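Local coordinates for protein ureidoglycolate hydrolase (Arabidopsis thaliana, PDB 4PXE) that hydrolyses (S)-ureidoglycolate to glyoxylate, ammonium and carbon dioxide with two manganese ions per subunit, a step in the breakdown of purine nucleotides, at residues D25-F30 against V38-Y43; Y53-M58 against V65-V70; S274-T279 against E311-T316; K320-A325 against S337-V342. One frame throughout, in Å; residues are numbered along the deposited sequence.

Interactions 1 and 2 belong to the metal-binding part of the chain and touch: Tyr53 OH meets Glu26 OE1 at 2.7 Å, Tyr43 OH meets Val70 O at 2.7 Å, and strand 38-40 leads into helix 45-60. Interaction 1 lies nearer the catalytic centre, the Arg40 side chain being about 8 Å from that of His92, a ligand of one manganese, and about 14 Å from the bound glyoxylate. Interactions 3 and 4 share helix 311-332 in the region involved in dimerization, their centres about 17 Å apart. Interaction 3 approaches the substrate site, with the Thr279 side chain about 7 Å from that of Arg307. Centres of interactions 1 and 3 are about 34 Å apart.

Interaction 1 (D25-F30 against V38-Y43); sequences DELSSF and VTRVLY
Arg40 NH1 gives a hydrogen bond to the backbone oxygen of Phe30, Phe30 O, at 2.9 Å and an N-H...O angle of 156°. The oxygen lies close to the guanidinium plane, while the nitrogen stands tilted from the carbonyl plane. Leu27 O comes within 3.0 Å of the same Arg40 NH1, obliquely to the guanidinium. Strand 38-40 directs Arg40 at the segment 25-30; the side chain leaves with CG anti to the backbone N (chi1 -177°) and passes Phe30 O with Arg40 CD at 3.3 Å, and the bend at chi3 then turns the guanidinium so that NH1 faces that oxygen. The Leu27 side chain crosses the arginine at about a right angle, its CD2 lying 3.7 Å from Arg40 NH2. Two positions earlier, Val38 CG2 packs on Ser28 CB at 4.1 Å. Ser28 OG turns back into its own helix to bond Asp25 O. Outside the two segments, Arg40 NH2 donates to Ile93 O, and the side chain also touches Ala50 and Val105. A long arginine suits this buried place because its several N-H groups can serve separate backbone carbonyls, joining the Phe30 carbonyl and the Ile93 backbone through one side chain.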
loop_
_atom_site.group_PDB
_atom_site.type_symbol
_atom_site.label_atom_id
_atom_site.label_comp_id
_atom_site.label_asym_id
_atom_site.label_seq_id
_atom_site.Cartn_x
_atom_site.Cartn_y
_atom_site.Cartn_z
ATOM N N ASP A 25 8.933 -11.828 26.635
ATOM C CA ASP A 25 8.573 -12.819 25.626
ATOM C C ASP A 25 7.066 -13.063 25.592
ATOM O O ASP A 25 6.477 -13.129 24.514
ATOM C CB ASP A 25 9.318 -14.132 25.882
ATOM C CG ASP A 25 10.813 -13.997 25.698
ATOM O OD1 ASP A 25 11.243 -13.061 24.994
ATOM O OD2 ASP A 25 11.550 -14.834 26.259
ATOM N N GLU A 26 6.444 -13.199 26.759
ATOM C CA GLU A 26 4.996 -13.377 26.807
ATOM C C GLU A 26 4.254 -12.205 26.174
ATOM O O GLU A 26 3.336 -12.405 25.369
ATOM C CB GLU A 26 4.519 -13.629 28.240
ATOM C CG GLU A 26 4.942 -15.001 28.754
ATOM C CD GLU A 26 4.441 -15.312 30.150
ATOM O OE1 GLU A 26 3.887 -14.414 30.818
ATOM O OE2 GLU A 26 4.615 -16.473 30.587
ATOM N N LEU A 27 4.659 -10.985 26.508
ATOM C CA LEU A 27 3.996 -9.820 25.926
ATOM C C LEU A 27 4.135 -9.779 24.396
ATOM O O LEU A 27 3.219 -9.356 23.687
ATOM C CB LEU A 27 4.504 -8.522 26.554
ATOM C CG LEU A 27 3.552 -7.338 26.373
ATOM C CD1 LEU A 27 2.314 -7.500 27.249
ATOM C CD2 LEU A 27 4.243 -6.028 26.674
ATOM N N SER A 28 5.274 -10.235 23.885
ATOM C CA SER A 28 5.521 -10.213 22.448
ATOM C C SER A 28 4.587 -11.137 21.667
ATOM O O SER A 28 4.472 -11.009 20.443
ATOM C CB SER A 28 6.984 -10.558 22.141
ATOM O OG SER A 28 7.226 -11.955 22.226
ATOM N N SER A 29 3.926 -12.061 22.368
ATOM C CA SER A 29 2.978 -12.956 21.700
ATOM C C SER A 29 1.703 -12.234 21.264
ATOM O O SER A 29 0.985 -12.729 20.401
ATOM C CB SER A 29 2.626 -14.142 22.603
ATOM O OG SER A 29 1.770 -13.751 23.657
ATOM N N PHE A 30 1.426 -11.075 21.863
ATOM C CA PHE A 30 0.262 -10.273 21.481
ATOM C C PHE A 30 0.631 -9.410 20.281
ATOM O O PHE A 30 0.960 -8.235 20.413
ATOM C CB PHE A 30 -0.230 -9.417 22.648
ATOM C CG PHE A 30 -0.529 -10.208 23.894
ATOM C CD1 PHE A 30 -1.461 -11.234 23.872
ATOM C CD2 PHE A 30 0.128 -9.930 25.078
ATOM C CE1 PHE A 30 -1.737 -11.963 25.020
ATOM C CE2 PHE A 30 -0.144 -10.649 26.223
ATOM C CZ PHE A 30 -1.075 -11.673 26.192
ATOM N N VAL A 38 7.091 -7.989 15.948
ATOM C CA VAL A 38 5.922 -7.579 16.698
ATOM C C VAL A 38 5.212 -6.481 15.928
ATOM O O VAL A 38 5.858 -5.578 15.404
ATOM C CB VAL A 38 6.300 -7.047 18.095
ATOM C CG1 VAL A 38 5.049 -6.670 18.882
ATOM C CG2 VAL A 38 7.108 -8.089 18.852
ATOM N N THR A 39 3.885 -6.579 15.833
ATOM C CA THR A 39 3.044 -5.460 15.409
ATOM C C THR A 39 1.935 -5.357 16.435
ATOM O O THR A 39 1.231 -6.332 16.676
ATOM C CB THR A 39 2.388 -5.708 14.045
ATOM O OG1 THR A 39 3.405 -5.842 13.054
ATOM C CG2 THR A 39 1.484 -4.541 13.670
ATOM N N ARG A 40 1.789 -4.200 17.068
ATOM C CA ARG A 40 0.713 -4.050 18.048
ATOM C C ARG A 40 0.224 -2.619 18.070
ATOM O O ARG A 40 0.870 -1.730 18.621
ATOM C CB ARG A 40 1.151 -4.512 19.441
ATOM C CG ARG A 40 0.023 -4.433 20.457
ATOM C CD ARG A 40 0.347 -5.225 21.714
ATOM N NE ARG A 40 1.568 -4.758 22.363
ATOM C CZ ARG A 40 2.645 -5.513 22.576
ATOM N NH1 ARG A 40 2.679 -6.785 22.186
ATOM N NH2 ARG A 40 3.698 -4.991 23.186
ATOM N N VAL A 41 -0.932 -2.407 17.451
ATOM C CA VAL A 41 -1.430 -1.073 17.194
ATOM C C VAL A 41 -2.526 -0.663 18.170
ATOM O O VAL A 41 -3.373 -1.480 18.558
ATOM C CB VAL A 41 -1.939 -0.991 15.733
ATOM C CG1 VAL A 41 -2.476 0.390 15.423
ATOM C CG2 VAL A 41 -0.810 -1.358 14.781
ATOM N N LEU A 42 -2.463 0.605 18.576
ATOM C CA LEU A 42 -3.445 1.247 19.444
ATOM C C LEU A 42 -4.884 0.801 19.196
ATOM O O LEU A 42 -5.376 0.891 18.073
ATOM C CB LEU A 42 -3.342 2.769 19.274
ATOM C CG LEU A 42 -4.385 3.656 19.949
ATOM C CD1 LEU A 42 -4.372 3.433 21.454
ATOM C CD2 LEU A 42 -4.110 5.102 19.625
ATOM N N TYR A 43 -5.516 0.309 20.268
ATOM C CA TYR A 43 -6.940 -0.061 20.343
ATOM C C TYR A 43 -7.357 -1.328 19.587
ATOM O O TYR A 43 -8.537 -1.676 19.578
ATOM C CB TYR A 43 -7.867 1.108 19.959
ATOM C CG TYR A 43 -7.809 2.343 20.837
ATOM C CD1 TYR A 43 -7.601 2.256 22.213
ATOM C CD2 TYR A 43 -7.991 3.605 20.285
ATOM C CE1 TYR A 43 -7.566 3.403 23.002
ATOM C CE2 TYR A 43 -7.957 4.748 21.051
ATOM C CZ TYR A 43 -7.751 4.651 22.417
ATOM O OH TYR A 43 -7.714 5.811 23.163
#

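Interaction 2 (Y53-M58 against V65-V70); sequences YVKNLM and VREDAV
Lys55 NZ and Glu67 OE2 form a salt bridge 3.0 Å long, joining helix 45-60 to strand 64-67. The ammonium meets OE2 from above the carboxylate plane, 48° out of it, and stays farther from the other oxygen, with Glu67 OE1 3.8 Å from Lys55 NZ. The two side chains cross at about a right angle, and the lysine methylenes take part as well: Lys55 CD lies 3.8 Å from Glu67 OE2.

Beside the ion pair, Val65 spreads its two methyl groups over the helix. Its CG1 is 4.1 Å from Lys55 CG, and its CG2 is 3.8 Å from Met58 CB. Val65 CG1 stands anti to the backbone N, which sends one branch to each of these helix residues, themselves three positions apart and hence on one face of the helix. A branched valine suits such a place, as it can touch both at once. Lysine in turn offers an apolar stem to the valine and a charge to the strand; a bend at chi3 (-76°) swings its end across to Glu67.

Further out, Glu67 OE1 is hydrogen-bonded to Tyr183 OH, so each carboxylate oxygen has a partner. Lys55, Met58 and Glu67 all rest on Ile73 of the adjoining strand 73-77, and Met58 reaches Ile112 of helix 105-120. The short helix and strand segments run roughly antiparallel, at 145°; between them the valine supplies the apolar part of the contact, and the ion pair probably adds electrostatic attraction at the partly exposed margin.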
loop_
_atom_site.group_PDB
_atom_site.type_symbol
_atom_site.label_atom_id
_atom_site.label_comp_id
_atom_site.label_asym_id
_atom_site.label_seq_id
_atom_site.Cartn_x
_atom_site.Cartn_y
_atom_site.Cartn_z
ATOM N N TYR A 53 -2.684 -7.779 30.240
ATOM C CA TYR A 53 -1.514 -8.452 30.788
ATOM C C TYR A 53 -0.783 -7.520 31.751
ATOM O O TYR A 53 -0.438 -7.910 32.864
ATOM C CB TYR A 53 -0.594 -8.892 29.641
ATOM C CG TYR A 53 0.634 -9.668 30.060
ATOM C CD1 TYR A 53 1.793 -9.007 30.443
ATOM C CD2 TYR A 53 0.646 -11.056 30.048
ATOM C CE1 TYR A 53 2.933 -9.712 30.816
ATOM C CE2 TYR A 53 1.780 -11.769 30.418
ATOM C CZ TYR A 53 2.917 -11.084 30.801
ATOM O OH TYR A 53 4.046 -11.781 31.169
ATOM N N VAL A 54 -0.579 -6.274 31.333
ATOM C CA VAL A 54 0.094 -5.287 32.170
ATOM C C VAL A 54 -0.712 -4.918 33.426
ATOM O O VAL A 54 -0.163 -4.843 34.527
ATOM C CB VAL A 54 0.456 -4.012 31.362
ATOM C CG1 VAL A 54 0.969 -2.928 32.286
ATOM C CG2 VAL A 54 1.508 -4.341 30.304
ATOM N N LYS A 55 -2.012 -4.695 33.264
ATOM C CA LYS A 55 -2.861 -4.383 34.412
ATOM C C LYS A 55 -2.846 -5.514 35.449
ATOM O O LYS A 55 -2.850 -5.251 36.653
ATOM C CB LYS A 55 -4.288 -4.045 33.960
ATOM C CG LYS A 55 -4.407 -2.618 33.419
ATOM C CD LYS A 55 -5.830 -2.248 33.003
ATOM C CE LYS A 55 -6.216 -2.882 31.676
ATOM N NZ LYS A 55 -7.641 -2.563 31.298
ATOM N N ASN A 56 -2.806 -6.760 34.979
ATOM C CA ASN A 56 -2.695 -7.914 35.868
ATOM C C ASN A 56 -1.400 -7.871 36.676
ATOM O O ASN A 56 -1.404 -8.064 37.897
ATOM C CB ASN A 56 -2.825 -9.219 35.077
ATOM C CG ASN A 56 -2.726 -10.447 35.954
ATOM O OD1 ASN A 56 -1.763 -11.205 35.869
ATOM N ND2 ASN A 56 -3.728 -10.650 36.805
ATOM N N LEU A 57 -0.289 -7.579 36.003
ATOM C CA LEU A 57 0.983 -7.438 36.708
ATOM C C LEU A 57 0.985 -6.287 37.715
ATOM O O LEU A 57 1.547 -6.409 38.801
ATOM C CB LEU A 57 2.135 -7.266 35.713
ATOM C CG LEU A 57 2.458 -8.469 34.829
ATOM C CD1 LEU A 57 3.666 -8.166 33.968
ATOM C CD2 LEU A 57 2.706 -9.697 35.689
ATOM N N MET A 58 0.360 -5.167 37.361
ATOM C CA MET A 58 0.275 -4.037 38.276
ATOM C C MET A 58 -0.501 -4.415 39.534
ATOM O O MET A 58 -0.101 -4.080 40.646
ATOM C CB MET A 58 -0.397 -2.840 37.605
ATOM C CG MET A 58 0.453 -2.133 36.563
ATOM S SD MET A 58 -0.443 -0.682 35.970
ATOM C CE MET A 58 0.799 0.091 34.908
ATOM N N VAL A 65 -4.755 0.623 40.602
ATOM C CA VAL A 65 -4.815 0.725 39.141
ATOM C C VAL A 65 -6.006 1.561 38.673
ATOM O O VAL A 65 -7.151 1.300 39.055
ATOM C CB VAL A 65 -4.879 -0.668 38.477
ATOM C CG1 VAL A 65 -4.845 -0.543 36.944
ATOM C CG2 VAL A 65 -3.729 -1.555 38.978
ATOM N N ARG A 66 -5.739 2.555 37.832
ATOM C CA ARG A 66 -6.811 3.356 37.250
ATOM C C ARG A 66 -6.497 3.689 35.805
ATOM O O ARG A 66 -5.349 3.587 35.376
ATOM C CB ARG A 66 -7.014 4.644 38.038
ATOM C CG ARG A 66 -5.769 5.479 38.187
ATOM C CD ARG A 66 -6.061 6.797 38.885
ATOM N NE ARG A 66 -6.156 7.872 37.907
ATOM C CZ ARG A 66 -5.159 8.698 37.613
ATOM N NH1 ARG A 66 -3.994 8.595 38.248
ATOM N NH2 ARG A 66 -5.337 9.635 36.697
ATOM N N GLU A 67 -7.531 4.059 35.058
ATOM C CA GLU A 67 -7.390 4.443 33.659
ATOM C C GLU A 67 -8.118 5.741 33.396
ATOM O O GLU A 67 -9.155 6.015 34.006
ATOM C CB GLU A 67 -7.967 3.373 32.740
ATOM C CG GLU A 67 -7.268 2.045 32.812
ATOM C CD GLU A 67 -7.781 1.078 31.777
ATOM O OE1 GLU A 67 -7.410 1.207 30.590
ATOM O OE2 GLU A 67 -8.565 0.186 32.142
ATOM N N ASP A 68 -7.583 6.546 32.486
ATOM C CA ASP A 68 -8.263 7.781 32.116
ATOM C C ASP A 68 -9.097 7.595 30.847
ATOM O O ASP A 68 -9.235 6.478 30.341
ATOM C CB ASP A 68 -7.301 8.983 32.036
ATOM C CG ASP A 68 -6.283 8.879 30.895
ATOM O OD1 ASP A 68 -6.500 8.092 29.956
ATOM O OD2 ASP A 68 -5.272 9.619 30.964
ATOM N N ALA A 69 -9.658 8.691 30.347
ATOM C CA ALA A 69 -10.640 8.627 29.267
ATOM C C ALA A 69 -10.119 8.016 27.960
ATOM O O ALA A 69 -10.895 7.484 27.168
ATOM C CB ALA A 69 -11.230 10.009 29.016
ATOM N N VAL A 70 -8.808 8.085 27.742
ATOM C CA VAL A 70 -8.231 7.565 26.500
ATOM C C VAL A 70 -7.415 6.295 26.710
ATOM O O VAL A 70 -6.842 5.753 25.765
ATOM C CB VAL A 70 -7.352 8.612 25.770
ATOM C CG1 VAL A 70 -8.181 9.838 25.384
ATOM C CG2 VAL A 70 -6.152 9.009 26.608
#

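Interaction 3 (S274-T279 against E311-T316); sequences SESIDT and EARRNT
Arg313 reaches from the first turn of helix 311-332 along the loop 274-279, and successive parts of its side chain meet different loop residues. The side chain sets off toward the loop, and CG packs against Ser274 CB at 3.9 Å. CD follows, 4.0 Å from Ser276 CB, and a bend at chi3 (51°) then lays the guanidinium against Ser276. There Ser276 CB is 3.4 Å from Arg313 CZ, and Ser276 OG sits over one face of the group, 3.2 Å from NH2 but at a poor angle for a hydrogen bond. NE makes a salt bridge with Asp308, which also bonds Thr279 OG1. At the tip, NH2 donates to a water 2.8 Å away that lies in the guanidinium plane; that water donates to Asp278 OD2 at 2.6 Å. Asp278 has a direct salt bridge to Arg375 through its other oxygen. Small serines suit the loop, since they admit the flat cation and fold their hydroxyls onto the backbone: Ser274 OG accepts from Ser276 N at 3.0 Å, and Ser276 OG from Asp278 N at 3.1 Å. These are two consecutive ST turns, the second overlapping a type I beta turn from Ser276 to Thr279 that leads into strand 280-289 of the dimerization region.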
loop_
_atom_site.group_PDB
_atom_site.type_symbol
_atom_site.label_atom_id
_atom_site.label_comp_id
_atom_site.label_asym_id
_atom_site.label_seq_id
_atom_site.Cartn_x
_atom_site.Cartn_y
_atom_site.Cartn_z
ATOM N N SER A 274 22.211 20.036 5.543
ATOM C CA SER A 274 22.353 20.669 6.856
ATOM C C SER A 274 23.816 20.685 7.293
ATOM O O SER A 274 24.208 21.495 8.138
ATOM C CB SER A 274 21.539 19.930 7.918
ATOM O OG SER A 274 22.302 18.849 8.433
ATOM N N GLU A 275 24.597 19.770 6.725
ATOM C CA GLU A 275 26.012 19.587 7.062
ATOM C C GLU A 275 26.241 19.119 8.502
ATOM O O GLU A 275 27.366 19.165 9.000
ATOM C CB GLU A 275 26.829 20.849 6.759
ATOM C CG GLU A 275 26.865 21.214 5.279
ATOM C CD GLU A 275 27.465 22.585 5.032
ATOM O OE1 GLU A 275 27.858 23.252 6.014
ATOM O OE2 GLU A 275 27.537 22.996 3.854
ATOM N N SER A 276 25.175 18.671 9.162
ATOM C CA SER A 276 25.290 18.073 10.488
ATOM C C SER A 276 24.863 16.614 10.464
ATOM O O SER A 276 23.805 16.280 9.938
ATOM C CB SER A 276 24.424 18.808 11.502
ATOM O OG SER A 276 24.450 18.131 12.751
ATOM N N ILE A 277 25.676 15.755 11.067
ATOM C CA ILE A 277 25.355 14.338 11.169
ATOM C C ILE A 277 24.143 14.090 12.080
ATOM O O ILE A 277 23.581 12.995 12.085
ATOM C CB ILE A 277 26.568 13.534 11.697
ATOM C CG1 ILE A 277 26.523 12.091 11.188
ATOM C CG2 ILE A 277 26.675 13.632 13.225
ATOM C CD1 ILE A 277 27.410 11.877 10.004
ATOM N N ASP A 278 23.743 15.090 12.860
ATOM C CA ASP A 278 22.612 14.926 13.767
ATOM C C ASP A 278 21.252 15.093 13.091
ATOM O O ASP A 278 20.213 14.860 13.709
ATOM C CB ASP A 278 22.729 15.883 14.954
ATOM C CG ASP A 278 23.901 15.550 15.841
ATOM O OD1 ASP A 278 24.082 14.353 16.152
ATOM O OD2 ASP A 278 24.653 16.478 16.201
ATOM N N THR A 279 21.253 15.508 11.831
ATOM C CA THR A 279 19.998 15.713 11.110
ATOM C C THR A 279 19.566 14.421 10.428
ATOM O O THR A 279 20.380 13.754 9.796
ATOM C CB THR A 279 20.153 16.804 10.032
ATOM O OG1 THR A 279 20.962 17.875 10.544
ATOM C CG2 THR A 279 18.786 17.360 9.605
ATOM N N GLU A 311 16.767 22.669 16.778
ATOM C CA GLU A 311 15.426 22.981 16.283
ATOM C C GLU A 311 15.448 23.829 15.008
ATOM O O GLU A 311 14.739 23.538 14.038
ATOM C CB GLU A 311 14.614 23.677 17.378
ATOM C CG GLU A 311 13.127 23.831 17.084
ATOM C CD GLU A 311 12.358 24.417 18.266
ATOM O OE1 GLU A 311 13.000 24.773 19.279
ATOM O OE2 GLU A 311 11.117 24.517 18.187
ATOM N N ALA A 312 16.280 24.862 14.992
ATOM C CA ALA A 312 16.381 25.727 13.819
ATOM C C ALA A 312 16.838 24.978 12.559
ATOM O O ALA A 312 16.309 25.203 11.462
ATOM C CB ALA A 312 17.313 26.915 14.113
ATOM N N ARG A 313 17.817 24.095 12.712
ATOM C CA ARG A 313 18.318 23.298 11.598
ATOM C C ARG A 313 17.210 22.379 11.067
ATOM O O ARG A 313 17.026 22.238 9.849
ATOM C CB ARG A 313 19.513 22.471 12.059
ATOM C CG ARG A 313 20.532 22.151 10.990
ATOM C CD ARG A 313 21.901 21.927 11.610
ATOM N NE ARG A 313 21.849 20.971 12.713
ATOM C CZ ARG A 313 22.765 20.875 13.674
ATOM N NH1 ARG A 313 23.823 21.678 13.672
ATOM N NH2 ARG A 313 22.627 19.974 14.638
ATOM N N ARG A 314 16.473 21.770 11.995
ATOM C CA ARG A 314 15.318 20.924 11.671
ATOM C C ARG A 314 14.289 21.715 10.861
ATOM O O ARG A 314 13.821 21.261 9.813
ATOM C CB ARG A 314 14.689 20.407 12.968
ATOM C CG ARG A 314 13.760 19.196 12.846
ATOM C CD ARG A 314 12.298 19.557 12.644
ATOM N NE ARG A 314 11.833 20.706 13.418
ATOM C CZ ARG A 314 11.275 20.642 14.624
ATOM N NH1 ARG A 314 11.130 19.481 15.255
ATOM N NH2 ARG A 314 10.868 21.758 15.219
ATOM N N ASN A 315 13.941 22.900 11.348
ATOM C CA ASN A 315 12.955 23.747 10.685
ATOM C C ASN A 315 13.369 24.162 9.282
ATOM O O ASN A 315 12.520 24.244 8.396
ATOM C CB ASN A 315 12.628 24.975 11.548
ATOM C CG ASN A 315 11.881 24.611 12.815
ATOM O OD1 ASN A 315 11.400 23.482 12.961
ATOM N ND2 ASN A 315 11.763 25.566 13.739
ATOM N N THR A 316 14.662 24.411 9.075
ATOM C CA THR A 316 15.186 24.723 7.746
ATOM C C THR A 316 14.932 23.561 6.787
ATOM O O THR A 316 14.566 23.771 5.634
ATOM C CB THR A 316 16.685 25.079 7.784
ATOM O OG1 THR A 316 16.859 26.316 8.492
ATOM C CG2 THR A 316 17.262 25.223 6.382
HETATM O O HOH W 1 24.588 19.036 16.466
#

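Interaction 4 (K320-A325 against S337-V342); sequences KIQESA and SEFKIV
Helix 311-332 and strand 335-344 are consecutive elements in the region involved in dimerization, and the helix packs against the strand; the axes of the two short segments are antiparallel at 179° and approach to 10.5 Å. Phe339 carries the contact from the strand. Its CG stands anti to the backbone N, which projects the ring at the helix, where its CZ comes 3.5 Å from Gln322 CA. The extended Gln322 side chain runs over one ring face: CG makes a CH-pi contact, 3.9 Å from the ring centroid and 15° off its normal. Beyond CG the amide lies stacked on the ring, the planes only 17° apart, with Gln322 CD 3.7 Å from Phe339 CD2. Alanine is small enough at position 325 to let the ring in, and Ala325 CB approaches Phe339 CE1 obliquely at 3.9 Å. Ile321 CG2 adds a methyl 4.1 Å from the same CE1. Ile321 and Ala325 also pack against helix 256-272, through Val267 and Leu263, while strand 335-344 is hydrogen-bonded through its backbone to strand 222-239. No hydrogen bond crosses between the two segments. Their hold rests on dispersion and CH-pi attraction, and glutamine suits this partly exposed edge because its methylenes and flat amide can lie on the ring.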
loop_
_atom_site.group_PDB
_atom_site.type_symbol
_atom_site.label_atom_id
_atom_site.label_comp_id
_atom_site.label_asym_id
_atom_site.label_seq_id
_atom_site.Cartn_x
_atom_site.Cartn_y
_atom_site.Cartn_z
ATOM N N LYS A 320 12.580 23.739 3.351
ATOM C CA LYS A 320 13.105 23.303 2.061
ATOM C C LYS A 320 12.231 22.205 1.464
ATOM O O LYS A 320 12.018 22.179 0.256
ATOM C CB LYS A 320 14.545 22.806 2.171
ATOM C CG LYS A 320 15.579 23.882 2.520
ATOM C CD LYS A 320 16.942 23.241 2.660
ATOM C CE LYS A 320 18.060 24.265 2.796
ATOM N NZ LYS A 320 19.355 23.537 2.930
ATOM N N ILE A 321 11.729 21.304 2.301
ATOM C CA ILE A 321 10.847 20.252 1.800
ATOM C C ILE A 321 9.565 20.853 1.208
ATOM O O ILE A 321 9.107 20.425 0.142
ATOM C CB ILE A 321 10.521 19.211 2.887
ATOM C CG1 ILE A 321 11.781 18.401 3.217
ATOM C CG2 ILE A 321 9.391 18.275 2.424
ATOM C CD1 ILE A 321 11.665 17.569 4.477
ATOM N N GLN A 322 9.002 21.859 1.874
ATOM C CA GLN A 322 7.798 22.505 1.352
ATOM C C GLN A 322 8.076 23.220 0.036
ATOM O O GLN A 322 7.271 23.149 -0.901
ATOM C CB GLN A 322 7.179 23.467 2.365
ATOM C CG GLN A 322 5.817 23.973 1.906
ATOM C CD GLN A 322 4.977 24.542 3.029
ATOM O OE1 GLN A 322 5.424 24.638 4.176
ATOM N NE2 GLN A 322 3.739 24.918 2.706
ATOM N N GLU A 323 9.220 23.896 -0.047
ATOM C CA GLU A 323 9.640 24.530 -1.295
ATOM C C GLU A 323 9.776 23.506 -2.421
ATOM O O GLU A 323 9.275 23.716 -3.531
ATOM C CB GLU A 323 10.945 25.313 -1.099
ATOM C CG GLU A 323 10.765 26.561 -0.239
ATOM C CD GLU A 323 12.076 27.211 0.186
ATOM O OE1 GLU A 323 13.156 26.629 -0.063
ATOM O OE2 GLU A 323 12.019 28.310 0.777
ATOM N N SER A 324 10.436 22.390 -2.140
ATOM C CA SER A 324 10.595 21.335 -3.134
ATOM C C SER A 324 9.273 20.713 -3.567
ATOM O O SER A 324 9.097 20.413 -4.747
ATOM C CB SER A 324 11.550 20.245 -2.632
ATOM O OG SER A 324 12.889 20.710 -2.674
ATOM N N ALA A 325 8.353 20.524 -2.625
ATOM C CA ALA A 325 7.049 19.956 -2.958
ATOM C C ALA A 325 6.338 20.845 -3.972
ATOM O O ALA A 325 5.727 20.357 -4.921
ATOM C CB ALA A 325 6.201 19.772 -1.720
ATOM N N SER A 337 -1.975 18.611 -3.430
ATOM C CA SER A 337 -3.308 18.606 -2.845
ATOM C C SER A 337 -3.301 18.595 -1.319
ATOM O O SER A 337 -4.288 18.962 -0.679
ATOM C CB SER A 337 -4.130 17.440 -3.401
ATOM O OG SER A 337 -3.489 16.203 -3.157
ATOM N N GLU A 338 -2.187 18.169 -0.733
ATOM C CA GLU A 338 -2.028 18.250 0.710
ATOM C C GLU A 338 -0.571 18.460 1.059
ATOM O O GLU A 338 0.302 17.769 0.549
ATOM C CB GLU A 338 -2.539 16.977 1.387
ATOM C CG GLU A 338 -2.305 16.956 2.893
ATOM C CD GLU A 338 -2.978 15.785 3.567
ATOM O OE1 GLU A 338 -2.830 14.650 3.067
ATOM O OE2 GLU A 338 -3.661 16.002 4.592
ATOM N N PHE A 339 -0.319 19.441 1.920
ATOM C CA PHE A 339 0.969 19.571 2.584
ATOM C C PHE A 339 0.672 19.938 4.029
ATOM O O PHE A 339 0.369 21.095 4.338
ATOM C CB PHE A 339 1.877 20.607 1.911
ATOM C CG PHE A 339 3.301 20.544 2.391
ATOM C CD1 PHE A 339 4.257 19.855 1.673
ATOM C CD2 PHE A 339 3.665 21.118 3.605
ATOM C CE1 PHE A 339 5.568 19.771 2.123
ATOM C CE2 PHE A 339 4.972 21.037 4.060
ATOM C CZ PHE A 339 5.919 20.362 3.323
ATOM N N LYS A 340 0.736 18.943 4.908
ATOM C CA LYS A 340 0.327 19.122 6.292
ATOM C C LYS A 340 1.499 18.837 7.207
ATOM O O LYS A 340 2.054 17.739 7.193
ATOM C CB LYS A 340 -0.831 18.174 6.630
ATOM C CG LYS A 340 -1.374 18.282 8.061
ATOM C CD LYS A 340 -2.409 17.184 8.333
ATOM C CE LYS A 340 -3.146 17.398 9.648
ATOM N NZ LYS A 340 -4.086 18.551 9.573
ATOM N N ILE A 341 1.887 19.827 7.999
ATOM C CA ILE A 341 2.844 19.589 9.069
ATOM C C ILE A 341 2.043 19.033 10.239
ATOM O O ILE A 341 1.323 19.762 10.932
ATOM C CB ILE A 341 3.589 20.880 9.456
ATOM C CG1 ILE A 341 4.341 21.443 8.243
ATOM C CG2 ILE A 341 4.542 20.608 10.625
ATOM C CD1 ILE A 341 5.026 22.780 8.486
ATOM N N VAL A 342 2.132 17.722 10.438
ATOM C CA VAL A 342 1.298 17.044 11.416
ATOM C C VAL A 342 1.765 17.399 12.822
ATOM O O VAL A 342 0.953 17.625 13.721
ATOM C CB VAL A 342 1.325 15.519 11.197
ATOM C CG1 VAL A 342 0.580 14.790 12.315
ATOM C CG2 VAL A 342 0.742 15.182 9.821
#